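Local coordinates for protein fructosyl amine: oxygen oxidoreductase (Aspergillus fumigatus, PDB 3DJE) that removes the sugar from fructosyl amino acids (Amadori products) by oxidation with molecular oxygen, using FAD as cofactor, at residues Leu96-Cys101 with Val111-Gly116; Glu68-Leu73 with His390-Trp395; His24-Gly29 with Met174-Val179; Leu225-Gln230 with Glu344-Arg349. All coordinates share one frame; numbering follows the deposited sequence. Where two conformers were deposited one is given.

In the fold
Contact 3 opens first along the chain. Contact 2 opens before contact 3 closes and closes last of all, so these two cross. Contacts 1 and 4 both fall between the two segments of contact 2. Contacts 3 and 4 reach opposite edges of the six-stranded sheet of the FAD-binding domain, at strands 177-180 and 346-347, with centres about 24 Å apart. Contact 2 touches contact 4, about 14 Å off between centres, and meets contact 1 through the Glu71-Arg114 salt bridge. Contact 1 joins strand 96-100 of the second sheet to the end of helix 103-113, about 38 Å from contact 3, centre to centre. Contact 2 thus links the FAD-binding sheet to the substrate side.

Contact 1: Leu96-Cys101 with Val111-Gly116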
loop_
_atom_site.group_PDB
_atom_site.type_symbol
_atom_site.label_atom_id
_atom_site.label_comp_id
_atom_site.label_asym_id
_atom_site.label_seq_id
_atom_site.Cartn_x
_atom_site.Cartn_y
_atom_site.Cartn_z
ATOM N N LEU A 96 -5.100 -16.545 6.753
ATOM C CA LEU A 96 -5.599 -15.218 7.079
ATOM C C LEU A 96 -6.994 -15.297 7.662
ATOM O O LEU A 96 -7.877 -15.920 7.074
ATOM C CB LEU A 96 -5.651 -14.374 5.800
ATOM C CG LEU A 96 -6.443 -13.054 5.802
ATOM C CD1 LEU A 96 -5.799 -12.047 6.738
ATOM C CD2 LEU A 96 -6.529 -12.492 4.390
ATOM N N LEU A 97 -7.185 -14.649 8.803
ATOM C CA LEU A 97 -8.511 -14.487 9.390
ATOM C C LEU A 97 -9.015 -13.117 8.969
ATOM O O LEU A 97 -8.324 -12.118 9.184
ATOM C CB LEU A 97 -8.437 -14.560 10.924
ATOM C CG LEU A 97 -9.744 -14.109 11.597
ATOM C CD1 LEU A 97 -10.793 -15.220 11.449
ATOM C CD2 LEU A 97 -9.549 -13.713 13.037
HETATM N N MSE A 98 -10.216 -13.076 8.380
HETATM C CA MSE A 98 -10.905 -11.815 8.071
HETATM C C MSE A 98 -12.203 -11.766 8.878
HETATM O O MSE A 98 -13.020 -12.675 8.777
HETATM C CB MSE A 98 -11.222 -11.742 6.579
HETATM C CG MSE A 98 -9.992 -11.567 5.699
HETATM SE SE MSE A 98 -9.227 -9.827 6.005
HETATM C CE MSE A 98 -10.675 -8.727 5.270
ATOM N N SER A 99 -12.382 -10.718 9.674
ATOM C CA SER A 99 -13.499 -10.672 10.634
ATOM C C SER A 99 -14.048 -9.260 10.790
ATOM O O SER A 99 -13.444 -8.300 10.308
ATOM C CB SER A 99 -13.051 -11.212 11.990
ATOM O OG SER A 99 -11.992 -10.438 12.510
ATOM N N ALA A 100 -15.209 -9.155 11.437
ATOM C CA ALA A 100 -15.833 -7.870 11.746
ATOM C C ALA A 100 -16.715 -8.047 12.978
ATOM O O ALA A 100 -16.768 -9.138 13.548
ATOM C CB ALA A 100 -16.648 -7.351 10.554
ATOM N N CYS A 101 -17.380 -6.971 13.394
ATOM C CA CYS A 101 -18.183 -7.000 14.627
ATOM C C CYS A 101 -19.621 -6.498 14.439
ATOM O O CYS A 101 -20.588 -7.160 14.861
ATOM C CB CYS A 101 -17.506 -6.172 15.703
ATOM S SG CYS A 101 -15.912 -6.802 16.208
ATOM N N VAL A 111 -18.796 -8.563 1.294
ATOM C CA VAL A 111 -18.342 -8.051 -0.004
ATOM C C VAL A 111 -16.871 -8.371 -0.196
ATOM O O VAL A 111 -16.448 -8.769 -1.283
ATOM C CB VAL A 111 -18.546 -6.519 -0.134
ATOM C CG1 VAL A 111 -17.881 -5.996 -1.390
ATOM C CG2 VAL A 111 -20.032 -6.177 -0.151
ATOM N N ARG A 112 -16.098 -8.192 0.869
ATOM C CA ARG A 112 -14.654 -8.385 0.798
ATOM C C ARG A 112 -14.258 -9.851 0.629
ATOM O O ARG A 112 -13.425 -10.188 -0.230
ATOM C CB ARG A 112 -13.988 -7.757 2.021
ATOM C CG ARG A 112 -14.116 -6.220 1.993
ATOM C CD ARG A 112 -13.241 -5.475 3.011
ATOM N NE ARG A 112 -11.817 -5.812 2.910
ATOM C CZ ARG A 112 -10.864 -5.240 3.642
ATOM N NH1 ARG A 112 -11.181 -4.291 4.515
ATOM N NH2 ARG A 112 -9.597 -5.617 3.512
ATOM N N VAL A 113 -14.892 -10.717 1.416
ATOM C CA VAL A 113 -14.511 -12.122 1.516
ATOM C C VAL A 113 -15.267 -13.037 0.536
ATOM O O VAL A 113 -14.730 -14.067 0.106
ATOM C CB VAL A 113 -14.685 -12.618 2.994
ATOM C CG1 VAL A 113 -14.428 -14.133 3.128
ATOM C CG2 VAL A 113 -13.754 -11.858 3.914
ATOM N N ARG A 114 -16.498 -12.660 0.177
ATOM C CA ARG A 114 -17.366 -13.488 -0.689
ATOM C C ARG A 114 -17.383 -14.952 -0.231
ATOM O O ARG A 114 -16.970 -15.851 -0.979
ATOM C CB ARG A 114 -16.956 -13.382 -2.163
ATOM C CG ARG A 114 -17.073 -11.976 -2.721
ATOM C CD ARG A 114 -16.850 -11.974 -4.214
ATOM N NE ARG A 114 -15.483 -12.352 -4.548
ATOM C CZ ARG A 114 -15.095 -12.746 -5.758
ATOM N NH1 ARG A 114 -15.976 -12.831 -6.748
ATOM N NH2 ARG A 114 -13.831 -13.069 -5.971
ATOM N N PRO A 115 -17.847 -15.194 1.012
ATOM C CA PRO A 115 -17.707 -16.528 1.604
ATOM C C PRO A 115 -18.480 -17.616 0.860
ATOM O O PRO A 115 -18.096 -18.796 0.909
ATOM C CB PRO A 115 -18.257 -16.342 3.026
ATOM C CG PRO A 115 -19.169 -15.161 2.936
ATOM C CD PRO A 115 -18.527 -14.254 1.926
ATOM N N GLY A 116 -19.545 -17.225 0.162
ATOM C CA GLY A 116 -20.360 -18.186 -0.588
ATOM C C GLY A 116 -19.654 -18.764 -1.802
ATOM O O GLY A 116 -20.115 -19.749 -2.402
#
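Met98, modelled as selenomethionine, meets both Val113 and Arg112, each in a different way. With Val113 the two side chains run past each other in opposite directions. CG2 of Val113 packs against CB of Met98 at 3.7 Å. With Arg112 the side chains cross at about a right angle. The Met98 chain is bent at chi2 (-68°) and again at chi3 (-67°), and this curl carries CE over the Arg112 guanidinium. CE of Met98 stands 3.5 Å above the plane of that group, shifted toward its rim, and is 3.7 Å from NH2 of Arg112. Strand 96-100 is thereby packed on the end of helix 103-113, where Arg114 leaves the helix with positive phi. Around the pair, Met98 also touches Phe258 and Arg112 touches Tyr60. Both aromatic residues line the pocket of the bound FSA, and the side chain of Arg112 lies about 5 Å from that ligand. No hydrogen bond or salt bridge joins the two segments. The Met98 methyl lies on a guanidinium face, where it does not compete for the in-plane N-H directions. The contact rests on van der Waals packing alone, with an apolar methyl against part of one face of a buried guanidinium close to the FSA site.

Contact 2: Glu68-Leu73 with His390-Trp395; sequences EVNEIL and HELIKW
Leu392 pushes one methyl, CD2, between Val69 and Asn70 of the facing helix. This is the tight part. CD2 of Leu392 lies 3.7 Å from CG1 of Val69 and also 3.7 Å from ND2 of Asn70. The Leu392 and Val69 side chains slide past each other in opposite directions, while Asn70 crosses Leu392 at about a right angle. Leu392 holds CG anti to its backbone nitrogen (chi1 -167°), which sends the branch across to helix 64-83. The Asn70 amide is busy elsewhere. Its ND2 donates to Glu66 O and to Glu344 OE1, and its OD1 accepts from Arg365, a residue of the FSA pocket. These bonds fix the rotation of the amide that Leu392 packs on. The other side of helix 387-393 is looser. Glu391 is exposed and turns its end away from Val69 and Asn70. Glu391 OE2 takes a salt bridge from Lys394 NZ at 2.8 Å, on the syn side, tilted 27° out of the carboxylate plane. Deeper in, Leu73 and Ile393 only come near each other, but both pack on Leu376. Helix 373-382 thus lies against both helices, and Ile393 also bonds by its backbone to Ile347 of strand 346-347.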
loop_
_atom_site.group_PDB
_atom_site.type_symbol
_atom_site.label_atom_id
_atom_site.label_comp_id
_atom_site.label_asym_id
_atom_site.label_seq_id
_atom_site.Cartn_x
_atom_site.Cartn_y
_atom_site.Cartn_z
ATOM N N GLU A 68 -14.592 -8.573 -11.784
ATOM C CA GLU A 68 -13.902 -9.284 -12.868
ATOM C C GLU A 68 -12.514 -8.708 -13.151
ATOM O O GLU A 68 -11.531 -9.453 -13.239
ATOM C CB GLU A 68 -14.773 -9.312 -14.128
ATOM C CG GLU A 68 -16.052 -10.118 -13.907
ATOM C CD GLU A 68 -16.915 -10.292 -15.149
ATOM O OE1 GLU A 68 -16.666 -9.629 -16.187
ATOM O OE2 GLU A 68 -17.860 -11.119 -15.074
ATOM N N VAL A 69 -12.427 -7.384 -13.262
ATOM C CA VAL A 69 -11.143 -6.740 -13.519
ATOM C C VAL A 69 -10.197 -6.960 -12.338
ATOM O O VAL A 69 -9.037 -7.313 -12.525
ATOM C CB VAL A 69 -11.306 -5.238 -13.835
ATOM C CG1 VAL A 69 -9.948 -4.522 -13.787
ATOM C CG2 VAL A 69 -11.977 -5.057 -15.205
ATOM N N ASN A 70 -10.694 -6.773 -11.118
ATOM C CA ASN A 70 -9.836 -6.945 -9.944
ATOM C C ASN A 70 -9.337 -8.379 -9.785
ATOM O O ASN A 70 -8.204 -8.606 -9.346
ATOM C CB ASN A 70 -10.513 -6.393 -8.695
ATOM C CG ASN A 70 -10.339 -4.888 -8.590
ATOM O OD1 ASN A 70 -9.324 -4.411 -8.072
ATOM N ND2 ASN A 70 -11.291 -4.135 -9.134
ATOM N N GLU A 71 -10.158 -9.343 -10.193
ATOM C CA GLU A 71 -9.740 -10.753 -10.197
ATOM C C GLU A 71 -8.579 -11.011 -11.157
ATOM O O GLU A 71 -7.645 -11.764 -10.824
ATOM C CB GLU A 71 -10.920 -11.659 -10.553
ATOM C CG GLU A 71 -11.889 -11.857 -9.397
ATOM C CD GLU A 71 -13.077 -12.743 -9.756
ATOM O OE1 GLU A 71 -13.476 -12.794 -10.946
ATOM O OE2 GLU A 71 -13.615 -13.379 -8.833
ATOM N N ILE A 72 -8.647 -10.400 -12.336
ATOM C CA ILE A 72 -7.606 -10.521 -13.351
ATOM C C ILE A 72 -6.285 -9.984 -12.794
ATOM O O ILE A 72 -5.256 -10.653 -12.879
ATOM C CB ILE A 72 -7.987 -9.782 -14.648
ATOM C CG1 ILE A 72 -9.162 -10.495 -15.322
ATOM C CG2 ILE A 72 -6.787 -9.683 -15.613
ATOM C CD1 ILE A 72 -9.739 -9.739 -16.524
ATOM N N LEU A 73 -6.342 -8.800 -12.185
ATOM C CA LEU A 73 -5.121 -8.161 -11.686
ATOM C C LEU A 73 -4.573 -8.898 -10.467
ATOM O O LEU A 73 -3.353 -9.024 -10.304
ATOM C CB LEU A 73 -5.366 -6.681 -11.365
ATOM C CG LEU A 73 -5.777 -5.805 -12.556
ATOM C CD1 LEU A 73 -5.871 -4.343 -12.128
ATOM C CD2 LEU A 73 -4.827 -5.961 -13.757
ATOM N N HIS A 390 -8.817 -1.331 -19.110
ATOM C CA HIS A 390 -8.659 0.104 -19.322
ATOM C C HIS A 390 -9.853 0.909 -18.821
ATOM O O HIS A 390 -9.682 1.948 -18.188
ATOM C CB HIS A 390 -8.412 0.412 -20.792
ATOM C CG HIS A 390 -8.313 1.875 -21.078
ATOM N ND1 HIS A 390 -7.283 2.656 -20.600
ATOM C CD2 HIS A 390 -9.132 2.707 -21.764
ATOM C CE1 HIS A 390 -7.454 3.902 -21.007
ATOM N NE2 HIS A 390 -8.575 3.963 -21.704
ATOM N N GLU A 391 -11.061 0.430 -19.099
ATOM C CA GLU A 391 -12.274 1.156 -18.721
ATOM C C GLU A 391 -12.345 1.457 -17.221
ATOM O O GLU A 391 -12.868 2.509 -16.809
ATOM C CB GLU A 391 -13.515 0.384 -19.190
ATOM C CG GLU A 391 -14.773 1.230 -19.348
ATOM C CD GLU A 391 -14.548 2.534 -20.121
ATOM O OE1 GLU A 391 -13.837 2.536 -21.162
ATOM O OE2 GLU A 391 -15.098 3.566 -19.673
ATOM N N LEU A 392 -11.800 0.558 -16.403
ATOM C CA LEU A 392 -11.830 0.736 -14.960
ATOM C C LEU A 392 -10.702 1.621 -14.419
ATOM O O LEU A 392 -10.921 2.378 -13.475
ATOM C CB LEU A 392 -11.807 -0.617 -14.237
ATOM C CG LEU A 392 -12.139 -0.570 -12.742
ATOM C CD1 LEU A 392 -13.578 -0.068 -12.512
ATOM C CD2 LEU A 392 -11.936 -1.933 -12.075
ATOM N N ILE A 393 -9.517 1.526 -15.020
ATOM C CA ILE A 393 -8.318 2.181 -14.463
ATOM C C ILE A 393 -7.910 3.461 -15.208
ATOM O O ILE A 393 -6.905 4.100 -14.860
ATOM C CB ILE A 393 -7.101 1.222 -14.440
ATOM C CG1 ILE A 393 -6.692 0.860 -15.878
ATOM C CG2 ILE A 393 -7.415 -0.004 -13.566
ATOM C CD1 ILE A 393 -5.480 -0.060 -16.024
ATOM N N LYS A 394 -8.679 3.840 -16.223
ATOM C CA LYS A 394 -8.324 5.001 -17.049
ATOM C C LYS A 394 -8.398 6.335 -16.302
ATOM O O LYS A 394 -9.022 6.425 -15.251
ATOM C CB LYS A 394 -9.222 5.071 -18.288
ATOM C CG LYS A 394 -10.684 5.285 -17.974
ATOM C CD LYS A 394 -11.420 5.570 -19.257
ATOM C CE LYS A 394 -12.907 5.597 -19.060
ATOM N NZ LYS A 394 -13.544 5.737 -20.404
ATOM N N TRP A 395 -7.740 7.352 -16.863
ATOM C CA TRP A 395 -7.904 8.740 -16.416
ATOM C C TRP A 395 -9.395 9.053 -16.353
ATOM O O TRP A 395 -10.111 8.854 -17.332
ATOM C CB TRP A 395 -7.198 9.678 -17.399
ATOM C CG TRP A 395 -7.176 11.112 -16.991
ATOM C CD1 TRP A 395 -8.046 12.095 -17.397
ATOM C CD2 TRP A 395 -6.228 11.744 -16.122
ATOM N NE1 TRP A 395 -7.696 13.303 -16.823
ATOM C CE2 TRP A 395 -6.588 13.117 -16.037
ATOM C CE3 TRP A 395 -5.118 11.288 -15.393
ATOM C CZ2 TRP A 395 -5.877 14.031 -15.251
ATOM C CZ3 TRP A 395 -4.398 12.209 -14.619
ATOM C CH2 TRP A 395 -4.786 13.564 -14.556
#

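Contact 3: His24-Gly29 with Met174-Val179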
loop_
_atom_site.group_PDB
_atom_site.type_symbol
_atom_site.label_atom_id
_atom_site.label_comp_id
_atom_site.label_asym_id
_atom_site.label_seq_id
_atom_site.Cartn_x
_atom_site.Cartn_y
_atom_site.Cartn_z
ATOM N N HIS A 24 9.850 -4.323 -14.744
ATOM C CA HIS A 24 9.187 -4.814 -15.947
ATOM C C HIS A 24 9.691 -4.162 -17.222
ATOM O O HIS A 24 9.798 -4.839 -18.246
ATOM C CB HIS A 24 7.677 -4.797 -15.787
ATOM C CG HIS A 24 7.199 -5.864 -14.861
ATOM N ND1 HIS A 24 7.186 -7.195 -15.220
ATOM C CD2 HIS A 24 6.771 -5.812 -13.577
ATOM C CE1 HIS A 24 6.734 -7.916 -14.206
ATOM N NE2 HIS A 24 6.484 -7.101 -13.195
ATOM N N LEU A 25 10.085 -2.895 -17.155
ATOM C CA LEU A 25 10.725 -2.277 -18.323
ATOM C C LEU A 25 12.005 -3.041 -18.652
ATOM O O LEU A 25 12.253 -3.367 -19.827
ATOM C CB LEU A 25 11.058 -0.803 -18.073
ATOM C CG LEU A 25 9.877 0.162 -18.154
ATOM C CD1 LEU A 25 10.272 1.521 -17.567
ATOM C CD2 LEU A 25 9.325 0.353 -19.574
ATOM N N ALA A 26 12.817 -3.311 -17.625
ATOM C CA ALA A 26 14.088 -4.015 -17.801
ATOM C C ALA A 26 13.838 -5.413 -18.363
ATOM O O ALA A 26 14.523 -5.840 -19.304
ATOM C CB ALA A 26 14.850 -4.107 -16.482
ATOM N N ARG A 27 12.844 -6.112 -17.821
ATOM C CA ARG A 27 12.527 -7.469 -18.335
ATOM C C ARG A 27 12.068 -7.457 -19.780
ATOM O O ARG A 27 12.282 -8.432 -20.514
ATOM C CB ARG A 27 11.485 -8.169 -17.461
ATOM C CG ARG A 27 12.027 -8.548 -16.108
ATOM C CD ARG A 27 10.932 -9.249 -15.316
ATOM N NE ARG A 27 11.449 -9.841 -14.095
ATOM C CZ ARG A 27 10.701 -10.526 -13.227
ATOM N NH1 ARG A 27 9.402 -10.695 -13.463
ATOM N NH2 ARG A 27 11.253 -11.044 -12.136
ATOM N N ARG A 28 11.443 -6.359 -20.187
ATOM C CA ARG A 28 10.891 -6.251 -21.526
ATOM C C ARG A 28 11.887 -5.659 -22.526
ATOM O O ARG A 28 11.540 -5.414 -23.683
ATOM C CB ARG A 28 9.536 -5.536 -21.491
ATOM C CG ARG A 28 8.490 -6.433 -20.815
ATOM C CD ARG A 28 7.250 -5.700 -20.335
ATOM N NE ARG A 28 6.430 -5.184 -21.422
ATOM C CZ ARG A 28 5.124 -4.947 -21.324
ATOM N NH1 ARG A 28 4.475 -5.207 -20.198
ATOM N NH2 ARG A 28 4.464 -4.463 -22.356
ATOM N N GLY A 29 13.123 -5.477 -22.071
ATOM C CA GLY A 29 14.238 -5.162 -22.966
ATOM C C GLY A 29 14.696 -3.726 -22.991
ATOM O O GLY A 29 15.665 -3.406 -23.690
HETATM N N MSE A 174 19.995 -5.287 -14.182
HETATM C CA MSE A 174 19.581 -5.336 -15.579
HETATM C C MSE A 174 19.734 -4.003 -16.304
HETATM O O MSE A 174 19.344 -3.875 -17.465
HETATM C CB MSE A 174 18.153 -5.845 -15.692
HETATM C CG MSE A 174 18.018 -7.254 -15.169
HETATM SE SE MSE A 174 16.170 -7.735 -15.279
HETATM C CE MSE A 174 16.060 -8.064 -17.187
ATOM N N GLY A 175 20.290 -3.014 -15.614
ATOM C CA GLY A 175 20.709 -1.775 -16.259
ATOM C C GLY A 175 19.966 -0.512 -15.871
ATOM O O GLY A 175 20.321 0.585 -16.321
ATOM N N VAL A 176 18.940 -0.645 -15.030
ATOM C CA VAL A 176 18.186 0.537 -14.598
ATOM C C VAL A 176 19.052 1.398 -13.669
ATOM O O VAL A 176 19.738 0.885 -12.763
ATOM C CB VAL A 176 16.846 0.151 -13.920
ATOM C CG1 VAL A 176 16.120 1.402 -13.359
ATOM C CG2 VAL A 176 15.944 -0.623 -14.894
ATOM N N LYS A 177 19.023 2.701 -13.933
ATOM C CA LYS A 177 19.746 3.700 -13.153
ATOM C C LYS A 177 18.838 4.183 -12.031
ATOM O O LYS A 177 17.740 4.666 -12.288
ATOM C CB LYS A 177 20.129 4.871 -14.061
ATOM C CG LYS A 177 21.038 4.477 -15.226
ATOM C CD LYS A 177 20.873 5.407 -16.434
ATOM C CE LYS A 177 19.782 4.935 -17.402
ATOM N NZ LYS A 177 19.839 3.475 -17.719
ATOM N N PHE A 178 19.285 4.032 -10.788
ATOM C CA PHE A 178 18.553 4.606 -9.656
ATOM C C PHE A 178 19.309 5.800 -9.132
ATOM O O PHE A 178 20.460 5.664 -8.700
ATOM C CB PHE A 178 18.352 3.594 -8.515
ATOM C CG PHE A 178 17.295 2.565 -8.794
ATOM C CD1 PHE A 178 16.035 2.649 -8.194
ATOM C CD2 PHE A 178 17.553 1.511 -9.659
ATOM C CE1 PHE A 178 15.045 1.683 -8.457
ATOM C CE2 PHE A 178 16.578 0.545 -9.933
ATOM C CZ PHE A 178 15.319 0.629 -9.335
ATOM N N VAL A 179 18.655 6.958 -9.158
ATOM C CA VAL A 179 19.230 8.189 -8.623
ATOM C C VAL A 179 18.404 8.570 -7.397
ATOM O O VAL A 179 17.276 9.053 -7.520
ATOM C CB VAL A 179 19.241 9.334 -9.669
ATOM C CG1 VAL A 179 19.854 10.603 -9.066
ATOM C CG2 VAL A 179 19.990 8.892 -10.942
#
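The peptide group joining Ala26 to Arg27 is the flat surface here, and the end of Met174 lies over one of its faces. CE of Met174, a selenomethionine, is 3.4 Å from Ala26 O and 3.7 Å from Ala26 C. A bend at chi3 (76°) brings this methyl round. The same methyl reaches CG of Arg27 at 4.2 Å. The Arg27 guanidinium goes elsewhere, to a salt bridge with Asp84. Ala26 itself faces the other segment. Its CB packs on CB of Met174 at 3.8 Å and on CG2 of Val176 at 4.0 Å. The small alanine lets the backbones come close, with 6.1 Å between the CA atoms of Ala26 and Met174. No hydrogen bond crosses. Two helix ends meet at this point. Helix 16-27 finishes in a Schellman motif at Gly29, and helix 160-173 finishes in another at Gly175. The chain then enters strand 177-180, which pairs in parallel with strand 33-37 at the edge of the six-stranded sheet.

Contact 4: Leu225-Gln230 with Glu344-Arg349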
loop_
_atom_site.group_PDB
_atom_site.type_symbol
_atom_site.label_atom_id
_atom_site.label_comp_id
_atom_site.label_asym_id
_atom_site.label_seq_id
_atom_site.Cartn_x
_atom_site.Cartn_y
_atom_site.Cartn_z
ATOM N N LEU A 225 1.179 17.325 -10.798
ATOM C CA LEU A 225 0.212 17.322 -11.876
ATOM C C LEU A 225 -1.159 17.653 -11.300
ATOM O O LEU A 225 -1.444 17.293 -10.162
ATOM C CB LEU A 225 0.162 15.900 -12.484
ATOM C CG LEU A 225 -0.673 15.593 -13.721
ATOM C CD1 LEU A 225 0.017 16.112 -14.958
ATOM C CD2 LEU A 225 -0.895 14.097 -13.853
ATOM N N ASP A 226 -2.009 18.284 -12.106
ATOM C CA ASP A 226 -3.410 18.473 -11.744
ATOM C C ASP A 226 -4.208 17.191 -11.994
ATOM O O ASP A 226 -4.540 16.880 -13.141
ATOM C CB ASP A 226 -4.008 19.632 -12.553
ATOM C CG ASP A 226 -5.442 19.974 -12.140
ATOM O OD1 ASP A 226 -6.012 19.327 -11.234
ATOM O OD2 ASP A 226 -6.010 20.911 -12.744
ATOM N N PHE A 227 -4.514 16.458 -10.924
ATOM C CA PHE A 227 -5.283 15.231 -11.059
ATOM C C PHE A 227 -6.793 15.429 -11.123
ATOM O O PHE A 227 -7.551 14.451 -11.105
ATOM C CB PHE A 227 -4.921 14.230 -9.950
ATOM C CG PHE A 227 -3.648 13.483 -10.213
ATOM C CD1 PHE A 227 -2.420 14.009 -9.814
ATOM C CD2 PHE A 227 -3.675 12.262 -10.876
ATOM C CE1 PHE A 227 -1.232 13.311 -10.059
ATOM C CE2 PHE A 227 -2.486 11.547 -11.126
ATOM C CZ PHE A 227 -1.270 12.083 -10.730
ATOM N N LYS A 228 -7.248 16.683 -11.172
ATOM C CA LYS A 228 -8.692 16.942 -11.216
ATOM C C LYS A 228 -9.455 16.226 -10.075
ATOM O O LYS A 228 -10.490 15.592 -10.303
ATOM C CB LYS A 228 -9.264 16.541 -12.586
ATOM C CG LYS A 228 -8.486 17.067 -13.797
ATOM C CD LYS A 228 -8.516 18.583 -13.865
ATOM C CE LYS A 228 -7.802 19.092 -15.103
ATOM N NZ LYS A 228 -7.609 20.565 -15.044
ATOM N N ASN A 229 -8.907 16.313 -8.864
ATOM C CA ASN A 229 -9.490 15.740 -7.649
ATOM C C ASN A 229 -9.536 14.217 -7.631
ATOM O O ASN A 229 -10.198 13.634 -6.780
ATOM C CB ASN A 229 -10.878 16.341 -7.338
ATOM C CG ASN A 229 -10.826 17.852 -7.154
ATOM O OD1 ASN A 229 -9.915 18.383 -6.504
ATOM N ND2 ASN A 229 -11.787 18.551 -7.744
ATOM N N GLN A 230 -8.810 13.570 -8.540
ATOM C CA GLN A 230 -8.835 12.094 -8.573
ATOM C C GLN A 230 -8.105 11.418 -7.412
ATOM O O GLN A 230 -8.402 10.260 -7.101
ATOM C CB GLN A 230 -8.287 11.554 -9.888
ATOM C CG GLN A 230 -9.212 11.720 -11.077
ATOM C CD GLN A 230 -8.534 11.299 -12.352
ATOM O OE1 GLN A 230 -8.612 10.137 -12.753
ATOM N NE2 GLN A 230 -7.835 12.235 -12.989
ATOM N N GLU A 344 -10.417 2.324 -7.189
ATOM C CA GLU A 344 -9.825 1.660 -8.352
ATOM C C GLU A 344 -8.556 2.385 -8.794
ATOM O O GLU A 344 -8.412 3.590 -8.579
ATOM C CB GLU A 344 -10.810 1.588 -9.519
ATOM C CG GLU A 344 -12.141 0.902 -9.220
ATOM C CD GLU A 344 -12.040 -0.581 -8.798
ATOM O OE1 GLU A 344 -10.962 -1.222 -8.905
ATOM O OE2 GLU A 344 -13.079 -1.117 -8.350
ATOM N N PHE A 345 -7.641 1.654 -9.423
ATOM C CA PHE A 345 -6.322 2.206 -9.729
ATOM C C PHE A 345 -6.385 3.242 -10.848
ATOM O O PHE A 345 -7.366 3.293 -11.615
ATOM C CB PHE A 345 -5.341 1.090 -10.112
ATOM C CG PHE A 345 -5.252 -0.013 -9.098
ATOM C CD1 PHE A 345 -5.362 0.262 -7.724
ATOM C CD2 PHE A 345 -5.016 -1.318 -9.509
ATOM C CE1 PHE A 345 -5.274 -0.758 -6.756
ATOM C CE2 PHE A 345 -4.919 -2.356 -8.560
ATOM C CZ PHE A 345 -5.042 -2.075 -7.183
ATOM N N LEU A 346 -5.345 4.077 -10.933
ATOM C CA LEU A 346 -5.242 5.095 -11.971
ATOM C C LEU A 346 -3.946 4.833 -12.743
ATOM O O LEU A 346 -2.852 5.254 -12.338
ATOM C CB LEU A 346 -5.259 6.510 -11.362
ATOM C CG LEU A 346 -5.113 7.681 -12.335
ATOM C CD1 LEU A 346 -5.993 7.544 -13.596
ATOM C CD2 LEU A 346 -5.420 8.956 -11.564
ATOM N N ILE A 347 -4.087 4.083 -13.837
ATOM C CA ILE A 347 -2.964 3.649 -14.662
ATOM C C ILE A 347 -3.369 3.912 -16.098
ATOM O O ILE A 347 -4.279 3.260 -16.622
ATOM C CB ILE A 347 -2.632 2.140 -14.433
ATOM C CG1 ILE A 347 -2.144 1.918 -12.989
ATOM C CG2 ILE A 347 -1.630 1.628 -15.476
ATOM C CD1 ILE A 347 -2.220 0.458 -12.514
ATOM N N ASP A 348 -2.745 4.913 -16.714
ATOM C CA ASP A 348 -3.141 5.355 -18.043
ATOM C C ASP A 348 -2.097 6.319 -18.566
ATOM O O ASP A 348 -1.282 6.850 -17.809
ATOM C CB ASP A 348 -4.492 6.071 -17.958
ATOM C CG ASP A 348 -5.251 6.128 -19.307
ATOM O OD1 ASP A 348 -4.777 5.638 -20.362
ATOM O OD2 ASP A 348 -6.371 6.686 -19.298
ATOM N N ARG A 349 -2.115 6.530 -19.874
ATOM C CA ARG A 349 -1.458 7.693 -20.448
ATOM C C ARG A 349 -2.287 8.912 -20.082
ATOM O O ARG A 349 -3.520 8.825 -19.985
ATOM C CB ARG A 349 -1.413 7.568 -21.964
ATOM C CG ARG A 349 -1.045 6.182 -22.403
ATOM C CD ARG A 349 0.236 6.128 -23.126
ATOM N NE ARG A 349 0.005 5.908 -24.546
ATOM C CZ ARG A 349 -0.175 6.884 -25.431
ATOM N NH1 ARG A 349 -0.149 8.153 -25.040
ATOM N NH2 ARG A 349 -0.375 6.593 -26.713
#
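Leu346 meets Phe227 with CD2 and Gln230 with both methyls. CD2 of Leu346 comes to the edge of the Phe227 ring, near the ring plane, at 3.8 Å from CD2 of Phe227. The same Leu346 methyl lies 3.6 Å from OE1 of Gln230, and CD1 of Leu346 is 3.8 Å from that oxygen. Leu346 and Gln230 cross at about a right angle. The Gln230 chain is extended beyond CG (chi2 174°), which carries OE1 to the two methyls. Its oxygen is not left to the methyls alone, for Asn396 N donates a hydrogen bond to it. The other end of the amide, Gln230 NE2, donates to Phe227 O at 2.9 Å, with an N-H...O angle of 151°, from 42° above the carbonyl plane. This bond fixes the side-chain amide. Gln230 N also donates to Phe227 O, from the opposite face of that plane, and closes the beta turn. One step further out, the ring of Phe227 carries CD2 of Leu225 on a face. Asp226 OD1 accepts from Lys228 N at 2.9 Å, and Asp226 OD2 takes a salt bridge from Lys228 NZ. Strand 346-347 is held by backbone bonds between Leu346 and Cys360. Asp226 and Lys228 form an Asx turn, which leads into a type I' beta turn from Phe227 to Gln230. This turn packs on the antiparallel edge strand of the FAD-binding, Rossmann-type sheet.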